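Local coordinates for glycosyl hydrolases family 31 family protein (Aspergillus niger, PDB 6DRU) that liberates alpha-xylose by hydrolysis from the non-reducing terminal glucose of xyloglucan oligosaccharides, at residues 9-12 with 17-20; 72-77 with 83-88; 99-102 with 108-111; 113-118 with 203-208. All coordinates share one frame; numbering follows the deposited sequence.

Contact 1. Residues 9-12 with 17-20; sequences GLRI and ETIL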
# COMPACT_ATOMS: atom_id res chain seq x y z
N GLY A 9 -11.10 11.05 -34.42
CA GLY A 9 -10.94 11.12 -32.99
C GLY A 9 -10.27 12.40 -32.57
O GLY A 9 -9.65 13.11 -33.36
N LEU A 10 -10.40 12.70 -31.28
CA LEU A 10 -9.80 13.89 -30.68
C LEU A 10 -8.96 13.46 -29.49
O LEU A 10 -9.44 12.71 -28.63
CB LEU A 10 -10.87 14.90 -30.26
CG LEU A 10 -10.43 16.10 -29.43
CD1 LEU A 10 -9.70 17.11 -30.30
CD2 LEU A 10 -11.64 16.75 -28.77
N ARG A 11 -7.71 13.92 -29.44
CA ARG A 11 -6.79 13.59 -28.36
C ARG A 11 -6.48 14.87 -27.60
O ARG A 11 -5.88 15.80 -28.16
CB ARG A 11 -5.52 12.95 -28.90
CG ARG A 11 -4.40 12.89 -27.87
CD ARG A 11 -3.09 12.42 -28.47
NE ARG A 11 -2.08 12.20 -27.44
CZ ARG A 11 -1.57 11.02 -27.13
NH1 ARG A 11 -1.96 9.93 -27.77
NH2 ARG A 11 -0.65 10.92 -26.17
N ILE A 12 -6.87 14.91 -26.33
CA ILE A 12 -6.72 16.09 -25.49
C ILE A 12 -5.57 15.86 -24.53
O ILE A 12 -5.49 14.80 -23.88
CB ILE A 12 -8.01 16.41 -24.73
CG1 ILE A 12 -9.17 16.62 -25.70
CG2 ILE A 12 -7.83 17.64 -23.85
CD1 ILE A 12 -10.51 16.78 -25.02
N GLU A 17 -2.71 14.13 -17.92
CA GLU A 17 -3.68 13.13 -18.36
C GLU A 17 -4.03 13.34 -19.83
O GLU A 17 -4.16 14.48 -20.29
CB GLU A 17 -4.95 13.16 -17.50
CG GLU A 17 -5.84 14.37 -17.69
CD GLU A 17 -7.25 14.15 -17.19
OE1 GLU A 17 -7.68 12.98 -17.11
OE2 GLU A 17 -7.94 15.15 -16.88
N THR A 18 -4.15 12.23 -20.56
CA THR A 18 -4.51 12.24 -21.97
C THR A 18 -5.89 11.62 -22.13
O THR A 18 -6.14 10.54 -21.60
CB THR A 18 -3.48 11.47 -22.80
OG1 THR A 18 -2.17 12.02 -22.57
CG2 THR A 18 -3.81 11.57 -24.28
N ILE A 19 -6.76 12.29 -22.87
CA ILE A 19 -8.12 11.81 -23.13
C ILE A 19 -8.27 11.64 -24.63
O ILE A 19 -8.10 12.59 -25.40
CB ILE A 19 -9.19 12.76 -22.58
CG1 ILE A 19 -9.00 13.01 -21.08
CG2 ILE A 19 -10.58 12.19 -22.84
CD1 ILE A 19 -8.25 14.29 -20.77
N LEU A 20 -8.61 10.42 -25.06
CA LEU A 20 -8.79 10.09 -26.47
C LEU A 20 -10.25 9.73 -26.70
O LEU A 20 -10.71 8.67 -26.26
CB LEU A 20 -7.87 8.94 -26.87
CG LEU A 20 -8.04 8.39 -28.29
CD1 LEU A 20 -7.72 9.47 -29.32
CD2 LEU A 20 -7.18 7.16 -28.51

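Contact 2. Residues 72-77 with 83-88; sequences EPRTLR and LRTTGW. With NAG (2-acetamido-2-deoxy-beta-D-glucopyranose), chain L; MAN (alpha-D-mannopyranose), chain I.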
# COMPACT_ATOMS: atom_id res chain seq x y z
N GLU A 72 -9.51 25.53 -25.84
CA GLU A 72 -10.68 26.05 -26.52
C GLU A 72 -11.71 24.95 -26.72
O GLU A 72 -11.35 23.77 -26.84
CB GLU A 72 -10.30 26.65 -27.88
CG GLU A 72 -9.37 27.86 -27.80
CD GLU A 72 -10.05 29.07 -27.18
OE1 GLU A 72 -11.02 29.58 -27.77
OE2 GLU A 72 -9.61 29.50 -26.09
N PRO A 73 -12.99 25.30 -26.74
CA PRO A 73 -14.03 24.27 -26.92
C PRO A 73 -14.06 23.75 -28.35
O PRO A 73 -13.75 24.46 -29.31
CB PRO A 73 -15.32 25.02 -26.57
CG PRO A 73 -15.01 26.45 -26.81
CD PRO A 73 -13.57 26.62 -26.45
N ARG A 74 -14.45 22.48 -28.48
CA ARG A 74 -14.58 21.83 -29.78
C ARG A 74 -15.87 21.02 -29.81
O ARG A 74 -16.52 20.81 -28.79
CB ARG A 74 -13.38 20.92 -30.09
CG ARG A 74 -12.03 21.54 -29.78
CD ARG A 74 -10.90 20.66 -30.27
NE ARG A 74 -9.75 21.47 -30.67
CZ ARG A 74 -9.45 21.78 -31.93
NH1 ARG A 74 -10.23 21.35 -32.92
NH2 ARG A 74 -8.38 22.51 -32.20
N THR A 75 -16.23 20.56 -31.01
CA THR A 75 -17.46 19.81 -31.22
C THR A 75 -17.21 18.71 -32.24
O THR A 75 -16.55 18.94 -33.26
CB THR A 75 -18.61 20.72 -31.68
OG1 THR A 75 -18.83 21.75 -30.70
CG2 THR A 75 -19.89 19.93 -31.86
N LEU A 76 -17.75 17.53 -31.97
CA LEU A 76 -17.64 16.39 -32.87
C LEU A 76 -18.97 15.66 -32.89
O LEU A 76 -19.60 15.47 -31.84
CB LEU A 76 -16.51 15.44 -32.44
CG LEU A 76 -15.69 14.76 -33.54
CD1 LEU A 76 -14.51 14.01 -32.93
CD2 LEU A 76 -16.53 13.81 -34.39
N ARG A 77 -19.41 15.26 -34.08
CA ARG A 77 -20.70 14.60 -34.25
C ARG A 77 -20.52 13.28 -34.99
O ARG A 77 -19.79 13.20 -35.98
CB ARG A 77 -21.68 15.49 -35.02
CG ARG A 77 -23.01 14.80 -35.32
CD ARG A 77 -24.02 15.75 -35.92
NE ARG A 77 -25.28 15.06 -36.21
CZ ARG A 77 -26.37 15.65 -36.69
NH1 ARG A 77 -26.36 16.96 -36.94
NH2 ARG A 77 -27.46 14.94 -36.92
N LEU A 83 -20.59 15.38 -29.30
CA LEU A 83 -19.69 15.67 -28.20
C LEU A 83 -19.33 17.15 -28.21
O LEU A 83 -19.03 17.72 -29.27
CB LEU A 83 -18.42 14.82 -28.29
CG LEU A 83 -17.14 15.39 -27.66
CD1 LEU A 83 -17.20 15.33 -26.14
CD2 LEU A 83 -15.92 14.67 -28.19
N ARG A 84 -19.36 17.77 -27.04
CA ARG A 84 -18.98 19.17 -26.88
C ARG A 84 -18.00 19.28 -25.72
O ARG A 84 -18.38 19.08 -24.56
CB ARG A 84 -20.21 20.05 -26.64
CG ARG A 84 -21.04 20.31 -27.89
CD ARG A 84 -21.95 21.52 -27.71
NE ARG A 84 -22.67 21.85 -28.94
CZ ARG A 84 -23.92 21.48 -29.20
NH1 ARG A 84 -24.60 20.77 -28.30
NH2 ARG A 84 -24.49 21.82 -30.34
N THR A 85 -16.74 19.58 -26.03
CA THR A 85 -15.76 19.85 -24.99
C THR A 85 -15.95 21.27 -24.47
O THR A 85 -16.10 22.21 -25.26
CB THR A 85 -14.33 19.66 -25.51
OG1 THR A 85 -14.08 20.58 -26.58
CG2 THR A 85 -14.14 18.23 -26.02
N THR A 86 -15.96 21.43 -23.15
CA THR A 86 -16.22 22.71 -22.52
C THR A 86 -15.24 22.91 -21.37
O THR A 86 -14.43 22.04 -21.06
CB THR A 86 -17.67 22.81 -22.02
OG1 THR A 86 -17.97 21.68 -21.19
CG2 THR A 86 -18.65 22.86 -23.19
N GLY A 87 -15.33 24.08 -20.74
CA GLY A 87 -14.55 24.38 -19.56
C GLY A 87 -15.28 23.98 -18.29
O GLY A 87 -16.30 23.30 -18.31
N TRP A 88 -14.72 24.41 -17.16
CA TRP A 88 -15.29 24.15 -15.85
C TRP A 88 -15.55 25.48 -15.15
O TRP A 88 -14.67 26.34 -15.11
CB TRP A 88 -14.36 23.27 -15.00
CG TRP A 88 -14.42 23.57 -13.54
CD1 TRP A 88 -15.46 23.32 -12.69
CD2 TRP A 88 -13.40 24.17 -12.75
NE1 TRP A 88 -15.15 23.73 -11.42
CE2 TRP A 88 -13.88 24.26 -11.43
CE3 TRP A 88 -12.11 24.64 -13.03
CZ2 TRP A 88 -13.13 24.80 -10.40
CZ3 TRP A 88 -11.36 25.18 -12.00
CH2 TRP A 88 -11.87 25.26 -10.70
C1 NAG L . -16.31 18.89 -38.37
C2 NAG L . -15.40 20.10 -38.48
C3 NAG L . -15.39 20.90 -37.23
C4 NAG L . -16.80 21.22 -36.80
C5 NAG L . -17.64 19.96 -36.73
C6 NAG L . -19.07 20.32 -36.39
C7 NAG L . -13.68 19.58 -40.17
C8 NAG L . -12.27 19.14 -40.51
N2 NAG L . -14.08 19.68 -38.81
O3 NAG L . -14.63 22.06 -37.43
O4 NAG L . -16.78 21.84 -35.53
O5 NAG L . -17.59 19.30 -37.97
O6 NAG L . -19.66 19.26 -35.67
O7 NAG L . -14.46 19.86 -41.06
C1 MAN I . -27.19 25.75 -24.28
C2 MAN I . -27.69 26.49 -25.50
C3 MAN I . -27.64 25.57 -26.71
C4 MAN I . -26.30 24.88 -26.81
C5 MAN I . -25.87 24.32 -25.47
C6 MAN I . -24.48 23.74 -25.59
O2 MAN I . -26.89 27.62 -25.74
O3 MAN I . -27.85 26.33 -27.87
O4 MAN I . -26.40 23.82 -27.74
O5 MAN I . -25.87 25.34 -24.50
O6 MAN I . -23.56 24.80 -25.71
O HOH W 1 -11.14 20.42 -26.71

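Contact 3. Residues 99-102 with 108-111; sequences FYRV and ETLL. With MAN (alpha-D-mannopyranose), chain B; MAN (alpha-D-mannopyranose), chain C.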
# COMPACT_ATOMS: atom_id res chain seq x y z
N PHE A 99 -22.23 15.22 -23.63
CA PHE A 99 -22.81 14.42 -24.71
C PHE A 99 -24.27 14.79 -24.92
O PHE A 99 -25.06 14.81 -23.97
CB PHE A 99 -22.68 12.93 -24.40
CG PHE A 99 -21.26 12.45 -24.31
CD1 PHE A 99 -20.56 12.09 -25.45
CD2 PHE A 99 -20.61 12.38 -23.09
CE1 PHE A 99 -19.25 11.66 -25.38
CE2 PHE A 99 -19.31 11.94 -23.00
CZ PHE A 99 -18.62 11.58 -24.15
N TYR A 100 -24.62 15.09 -26.17
CA TYR A 100 -25.98 15.42 -26.56
C TYR A 100 -26.48 14.44 -27.61
O TYR A 100 -25.70 13.81 -28.32
CB TYR A 100 -26.07 16.85 -27.11
CG TYR A 100 -25.64 17.94 -26.15
CD1 TYR A 100 -24.30 18.24 -25.96
CD2 TYR A 100 -26.58 18.66 -25.43
CE1 TYR A 100 -23.91 19.24 -25.09
CE2 TYR A 100 -26.20 19.66 -24.56
CZ TYR A 100 -24.86 19.94 -24.39
OH TYR A 100 -24.48 20.93 -23.51
N ARG A 101 -27.80 14.33 -27.70
CA ARG A 101 -28.46 13.60 -28.78
C ARG A 101 -29.24 14.58 -29.65
O ARG A 101 -29.94 15.46 -29.14
CB ARG A 101 -29.41 12.52 -28.24
CG ARG A 101 -30.47 12.11 -29.26
CD ARG A 101 -31.19 10.84 -28.87
NE ARG A 101 -31.70 10.87 -27.50
CZ ARG A 101 -32.71 11.62 -27.10
NH1 ARG A 101 -33.33 12.41 -27.96
NH2 ARG A 101 -33.11 11.59 -25.83
N VAL A 102 -29.12 14.41 -30.96
CA VAL A 102 -29.89 15.20 -31.92
C VAL A 102 -31.22 14.49 -32.13
O VAL A 102 -31.27 13.39 -32.70
CB VAL A 102 -29.14 15.37 -33.24
CG1 VAL A 102 -30.06 15.96 -34.30
CG2 VAL A 102 -27.92 16.25 -33.05
N GLU A 108 -31.83 19.36 -29.49
CA GLU A 108 -30.82 18.52 -28.86
C GLU A 108 -31.21 18.27 -27.41
O GLU A 108 -31.88 19.09 -26.78
CB GLU A 108 -29.43 19.15 -28.92
CG GLU A 108 -28.86 19.28 -30.32
CD GLU A 108 -27.53 20.02 -30.34
OE1 GLU A 108 -27.07 20.44 -29.25
OE2 GLU A 108 -26.95 20.18 -31.43
N THR A 109 -30.77 17.13 -26.88
CA THR A 109 -31.02 16.74 -25.50
C THR A 109 -29.71 16.31 -24.86
O THR A 109 -28.99 15.48 -25.41
CB THR A 109 -32.05 15.60 -25.43
OG1 THR A 109 -33.35 16.11 -25.75
CG2 THR A 109 -32.07 14.98 -24.04
N LEU A 110 -29.42 16.87 -23.69
CA LEU A 110 -28.20 16.51 -22.97
C LEU A 110 -28.37 15.12 -22.36
O LEU A 110 -29.20 14.91 -21.47
CB LEU A 110 -27.89 17.53 -21.88
CG LEU A 110 -26.74 17.11 -20.96
CD1 LEU A 110 -25.42 17.14 -21.70
CD2 LEU A 110 -26.68 17.99 -19.72
N LEU A 111 -27.59 14.16 -22.86
CA LEU A 111 -27.59 12.82 -22.28
C LEU A 111 -26.91 12.81 -20.91
O LEU A 111 -27.51 12.42 -19.90
CB LEU A 111 -26.91 11.83 -23.23
CG LEU A 111 -27.46 11.82 -24.65
CD1 LEU A 111 -26.58 10.98 -25.54
CD2 LEU A 111 -28.89 11.30 -24.67
C1 MAN B . -27.86 22.89 -22.71
C2 MAN B . -28.45 24.28 -22.74
C3 MAN B . -29.93 24.20 -22.42
C4 MAN B . -30.60 23.16 -23.30
C5 MAN B . -29.81 21.87 -23.25
C6 MAN B . -30.47 20.85 -24.16
O2 MAN B . -28.28 24.85 -24.01
O3 MAN B . -30.53 25.45 -22.65
O4 MAN B . -31.91 22.93 -22.84
O5 MAN B . -28.49 22.10 -23.68
O6 MAN B . -29.99 21.02 -25.47
C1 MAN C . -27.82 21.05 -17.54
C2 MAN C . -26.56 20.74 -16.76
C3 MAN C . -25.42 21.63 -17.21
C4 MAN C . -25.32 21.63 -18.71
C5 MAN C . -26.67 21.98 -19.29
C6 MAN C . -26.59 22.06 -20.80
O2 MAN C . -26.20 19.39 -16.93
O3 MAN C . -24.22 21.15 -16.65
O4 MAN C . -24.37 22.59 -19.12
O5 MAN C . -27.58 20.97 -18.93
O6 MAN C . -27.77 22.65 -21.30

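Contact 4. Residues 113-118 with 203-208; sequences NEYAPL and TLRTRF. With MAN (alpha-D-mannopyranose), chain D; MAN (alpha-D-mannopyranose), chain C.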
# COMPACT_ATOMS: atom_id res chain seq x y z
N ASN A 113 -23.06 14.79 -18.92
CA ASN A 113 -21.75 15.40 -18.99
C ASN A 113 -20.95 15.00 -17.76
O ASN A 113 -21.46 14.34 -16.85
CB ASN A 113 -21.83 16.93 -19.13
CG ASN A 113 -22.71 17.58 -18.07
OD1 ASN A 113 -22.96 17.00 -17.01
ND2 ASN A 113 -23.19 18.78 -18.36
N GLU A 114 -19.67 15.39 -17.74
CA GLU A 114 -18.84 15.10 -16.58
C GLU A 114 -19.29 15.96 -15.41
O GLU A 114 -19.41 17.18 -15.52
CB GLU A 114 -17.37 15.36 -16.90
CG GLU A 114 -16.87 14.63 -18.15
CD GLU A 114 -15.36 14.71 -18.31
OE1 GLU A 114 -14.81 15.83 -18.21
OE2 GLU A 114 -14.73 13.65 -18.55
N TYR A 115 -19.55 15.30 -14.27
CA TYR A 115 -20.05 15.99 -13.09
C TYR A 115 -19.02 16.97 -12.56
O TYR A 115 -18.14 16.59 -11.78
CB TYR A 115 -20.44 14.98 -12.01
CG TYR A 115 -21.06 15.60 -10.78
CD1 TYR A 115 -22.38 16.02 -10.78
CD2 TYR A 115 -20.32 15.78 -9.62
CE1 TYR A 115 -22.96 16.59 -9.66
CE2 TYR A 115 -20.89 16.35 -8.49
CZ TYR A 115 -22.20 16.75 -8.52
OH TYR A 115 -22.77 17.32 -7.40
N ALA A 116 -19.11 18.23 -12.98
CA ALA A 116 -18.17 19.26 -12.55
C ALA A 116 -18.90 20.58 -12.33
O ALA A 116 -18.74 21.54 -13.10
CB ALA A 116 -17.04 19.43 -13.57
N PRO A 117 -19.72 20.67 -11.27
CA PRO A 117 -20.19 21.99 -10.83
C PRO A 117 -19.04 22.80 -10.24
O PRO A 117 -17.91 22.30 -10.16
CB PRO A 117 -21.25 21.65 -9.78
CG PRO A 117 -20.92 20.29 -9.32
CD PRO A 117 -20.33 19.58 -10.50
N LEU A 118 -19.31 24.04 -9.84
CA LEU A 118 -18.24 24.93 -9.40
C LEU A 118 -17.44 24.31 -8.26
O LEU A 118 -16.20 24.25 -8.32
CB LEU A 118 -18.82 26.28 -8.97
CG LEU A 118 -17.79 27.38 -8.73
CD1 LEU A 118 -17.07 27.70 -10.02
CD2 LEU A 118 -18.45 28.62 -8.14
N THR A 203 -28.70 10.42 -7.01
CA THR A 203 -29.73 11.34 -7.48
C THR A 203 -29.18 12.32 -8.50
O THR A 203 -29.81 12.58 -9.53
CB THR A 203 -30.33 12.10 -6.29
OG1 THR A 203 -30.76 11.17 -5.29
CG2 THR A 203 -31.51 12.95 -6.74
N LEU A 204 -27.99 12.88 -8.25
CA LEU A 204 -27.43 13.91 -9.10
C LEU A 204 -26.10 13.53 -9.74
O LEU A 204 -25.54 14.33 -10.49
CB LEU A 204 -27.26 15.21 -8.31
CG LEU A 204 -28.57 15.77 -7.77
CD1 LEU A 204 -28.32 17.00 -6.91
CD2 LEU A 204 -29.51 16.10 -8.92
N ARG A 205 -25.57 12.33 -9.46
CA ARG A 205 -24.26 11.96 -9.99
C ARG A 205 -24.21 10.46 -10.23
O ARG A 205 -24.61 9.68 -9.36
CB ARG A 205 -23.14 12.37 -9.04
CG ARG A 205 -21.76 11.93 -9.52
CD ARG A 205 -20.67 12.32 -8.54
NE ARG A 205 -20.80 11.58 -7.29
CZ ARG A 205 -19.91 11.61 -6.31
NH1 ARG A 205 -18.81 12.35 -6.43
NH2 ARG A 205 -20.11 10.90 -5.20
N THR A 206 -23.71 10.07 -11.39
CA THR A 206 -23.38 8.68 -11.69
C THR A 206 -21.87 8.52 -11.63
O THR A 206 -21.14 9.25 -12.30
CB THR A 206 -23.91 8.28 -13.07
OG1 THR A 206 -25.34 8.40 -13.09
CG2 THR A 206 -23.52 6.84 -13.38
N ARG A 207 -21.40 7.57 -10.82
CA ARG A 207 -19.97 7.40 -10.58
C ARG A 207 -19.57 5.94 -10.74
O ARG A 207 -20.20 5.05 -10.17
CB ARG A 207 -19.58 7.90 -9.19
CG ARG A 207 -18.10 7.79 -8.91
CD ARG A 207 -17.74 8.36 -7.55
NE ARG A 207 -16.98 9.60 -7.66
CZ ARG A 207 -16.39 10.20 -6.64
NH1 ARG A 207 -16.47 9.68 -5.42
NH2 ARG A 207 -15.72 11.33 -6.83
N PHE A 208 -18.51 5.71 -11.52
CA PHE A 208 -17.89 4.41 -11.65
C PHE A 208 -16.47 4.48 -11.11
O PHE A 208 -15.78 5.49 -11.30
CB PHE A 208 -17.87 3.94 -13.11
CG PHE A 208 -19.23 3.78 -13.71
CD1 PHE A 208 -19.87 4.85 -14.30
CD2 PHE A 208 -19.87 2.55 -13.68
CE1 PHE A 208 -21.13 4.70 -14.86
CE2 PHE A 208 -21.13 2.39 -14.23
CZ PHE A 208 -21.76 3.47 -14.82
C1 MAN D . -23.82 21.91 -15.50
C2 MAN D . -22.31 21.96 -15.53
C3 MAN D . -21.76 20.56 -15.40
C4 MAN D . -22.38 19.85 -14.22
C5 MAN D . -23.88 19.99 -14.27
C6 MAN D . -24.48 19.33 -13.05
O2 MAN D . -21.85 22.76 -14.46
O3 MAN D . -20.36 20.62 -15.23
O4 MAN D . -22.04 18.49 -14.26
O5 MAN D . -24.24 21.35 -14.28
O6 MAN D . -24.44 20.24 -11.97
C1 MAN C . -27.82 21.05 -17.54
C2 MAN C . -26.56 20.74 -16.76
C3 MAN C . -25.42 21.63 -17.21
C4 MAN C . -25.32 21.63 -18.71
C5 MAN C . -26.67 21.98 -19.29
C6 MAN C . -26.59 22.06 -20.80
O2 MAN C . -26.20 19.39 -16.93
O3 MAN C . -24.22 21.15 -16.65
O4 MAN C . -24.37 22.59 -19.12
O5 MAN C . -27.58 20.97 -18.93
O6 MAN C . -27.77 22.65 -21.30

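Contact 1. Residues 9-12 with 17-20
The carbonyl oxygen of Ile19 is gripped by two donors of unequal strength on the opposite strand: the amide of Ile12 gives a nearly straight hydrogen bond (Ile12 N to Ile19 O, 2.8 Å), and the alpha C-H of Arg11 adds a softer contact. The return bond, from Ile19 N to Ile12 O, spans 3.0 Å and completes the antiparallel hydrogen-bonded pair. Thr18 CA leans on the same Ile12 oxygen. Beyond this pair, Arg11 faces Leu20 as a non-hydrogen-bonded pair. With CG anti to the backbone N (chi1 166°), the extended arginine runs obliquely over Thr18, whose methyl CG2 rests on one face of the guanidinium toward its rim, 3.7 Å from Arg11 NE. Thr18 OG1 hydrogen-bonds instead to the Gln13 side chain, further along strand 10-14. Leu20 CD1 lies 4.1 Å from Arg11 CB. On the other face, Ile12 and Ile19 meet through their beta carbons (Ile12 CB to Ile19 CB, 4.4 Å), and Ile12 also reaches Thr85 of the neighbouring sheet while Ile19 packs on Val31 and Ala33. Such paired strands joined by a short turn form a beta hairpin, here the one that starts the N-terminal beta-sheet region of this family 31 glycosidase.

Contact 2. Residues 72-77 with 83-88
Thr85 holds its hydroxyl between its backbone N and carbonyl carbon (chi1 62°), which directs OG1 at the amide of Arg74, and Arg74 in turn has CG anti to its own carbonyl carbon, laying its aliphatic stem alongside that hydroxyl. The resulting bond, Arg74 N to Thr85 OG1, spans 2.7 Å and is bent (144° at the hydrogen); Thr85 N bonds in turn to Arg74 O. This is one end of the beta hairpin of strands 74-78 and 81-85, 74-78 being an outermost strand of a four-stranded antiparallel sheet. At Leu76 and Leu83 the ladder is regular: Leu83 N gives a straight bond to Leu76 O (2.7 Å), and Leu76 N answers to Leu83 O at 3.0 Å. Leu83 CD2 packs against Leu76 CB on the face shared with Thr85, where Leu10 of the neighbouring sheet also touches Thr85. The other face carries Thr75 and Arg84 side by side, with Thr75 OG1 3.9 Å from Arg84 CG. The extended arginine carries its guanidinium to Glu108, its salt-bridge partner, and lies beside a mannose of a protein-linked glycan. Mannose O4 of chain I sits over one face of that guanidinium, toward the rim, 3.6 Å from Arg84 NH1.

Contact 3. Residues 99-102 with 108-111
Tyr100 is enclosed by protein and sugar together: Leu110 CD1 sits over one face of its ring, 4.0 Å from the centroid, in a CH-pi contact slightly offset toward the rim, while mannoses of a protein-linked glycan lie at its edge. CG of Leu110, anti to its backbone N (chi1 172°), carries the methyl there. At the ring edge, O5 of the chain B mannose lies 3.5 Å from Tyr100 CE2, and C6 of the chain C mannose also comes in near the ring plane, by the hydroxyl. O6 of the chain B mannose donates directly to the backbone, to Glu108 O over 3.0 Å. The Glu108 side chain slants across Val102, CG toward Val102 CG2, and Arg84, the partner of Glu108, makes a cation-pi contact with Tyr100. The backbone beneath is a beta hairpin of strands 98-102 and 108-113, the latter an outermost strand of its antiparallel sheet. Arg101 and Thr109 form its hydrogen-bonded pair, Arg101 N to Thr109 O at 2.8 Å and Thr109 N to Arg101 O at 2.9 Å. Further along, Leu111 N bonds to Phe99 O at 2.8 Å, along a more bent path. On the face away from the sugars, Arg101 bends at chi3 (51°) to set its guanidinium over Thr109 CB, and NH2 is held by the carbonyl of Lys185. Leu111 crosses Arg101 at about a right angle, CD2 3.8 Å from Arg101 CB.

Contact 4. Residues 113-118 with 203-208
Apolar contact joins the two segments through Tyr115 and Arg205, whose side chains cross at about a right angle. Arg205 CB lies over the centre of the Tyr115 ring, 4.1 Å from the centroid, in a CH-pi contact, and CG and CD continue across the same face until CD meets Tyr115 CD2 at 3.6 Å. The opposite face is covered by Pro117 CD, so the ring is sandwiched between a proline and an arginine stem. With CG anti to the backbone N (chi1 -176°) the ring swings toward strand 205-213. Apart from these apolar contacts, Leu204 O comes within 3.5 Å of Tyr115 CE1, at a slant to the ring. Among charged groups, the Arg205 guanidinium turns away from the ring, their planes 64° apart, and forms a salt bridge with Asp168 of the second subunit. Of the two segments, 113-118 makes the hydrogen bonds to sugar. Asn113 ND2 donates to O3 of the chain C mannose at 3.1 Å, and Ala116 N donates to O4 of the chain D mannose at 3.2 Å. Mannose O3 of chain D adds a weak bond to Ala116 O. Here the glycan-contacting loop that follows strand 108-113 packs on the start of strand 205-213 in another antiparallel sheet, at the interface with the second subunit.

From the N terminus the contacts follow in series. Contacts 1, 2 and 3 each close a short hairpin loop; contact 4 joins residues far apart in sequence, bringing the loop after strand 108-113 to strand 205-213, and crosses none of the others. Contact 1 belongs to the eight-stranded mixed sheet, and its Leu10 and Ile12 pack on Arg74 and Thr85 of contact 2. Contacts 2 and 3 share the four-stranded sheet, where strands 81-85 and 98-102 are neighbours and Arg84 binds Glu108. Contact 4 reaches the five-stranded sheet, its loop meeting Trp88 of contact 2. Contacts 3 and 4 both touch the chain C mannose.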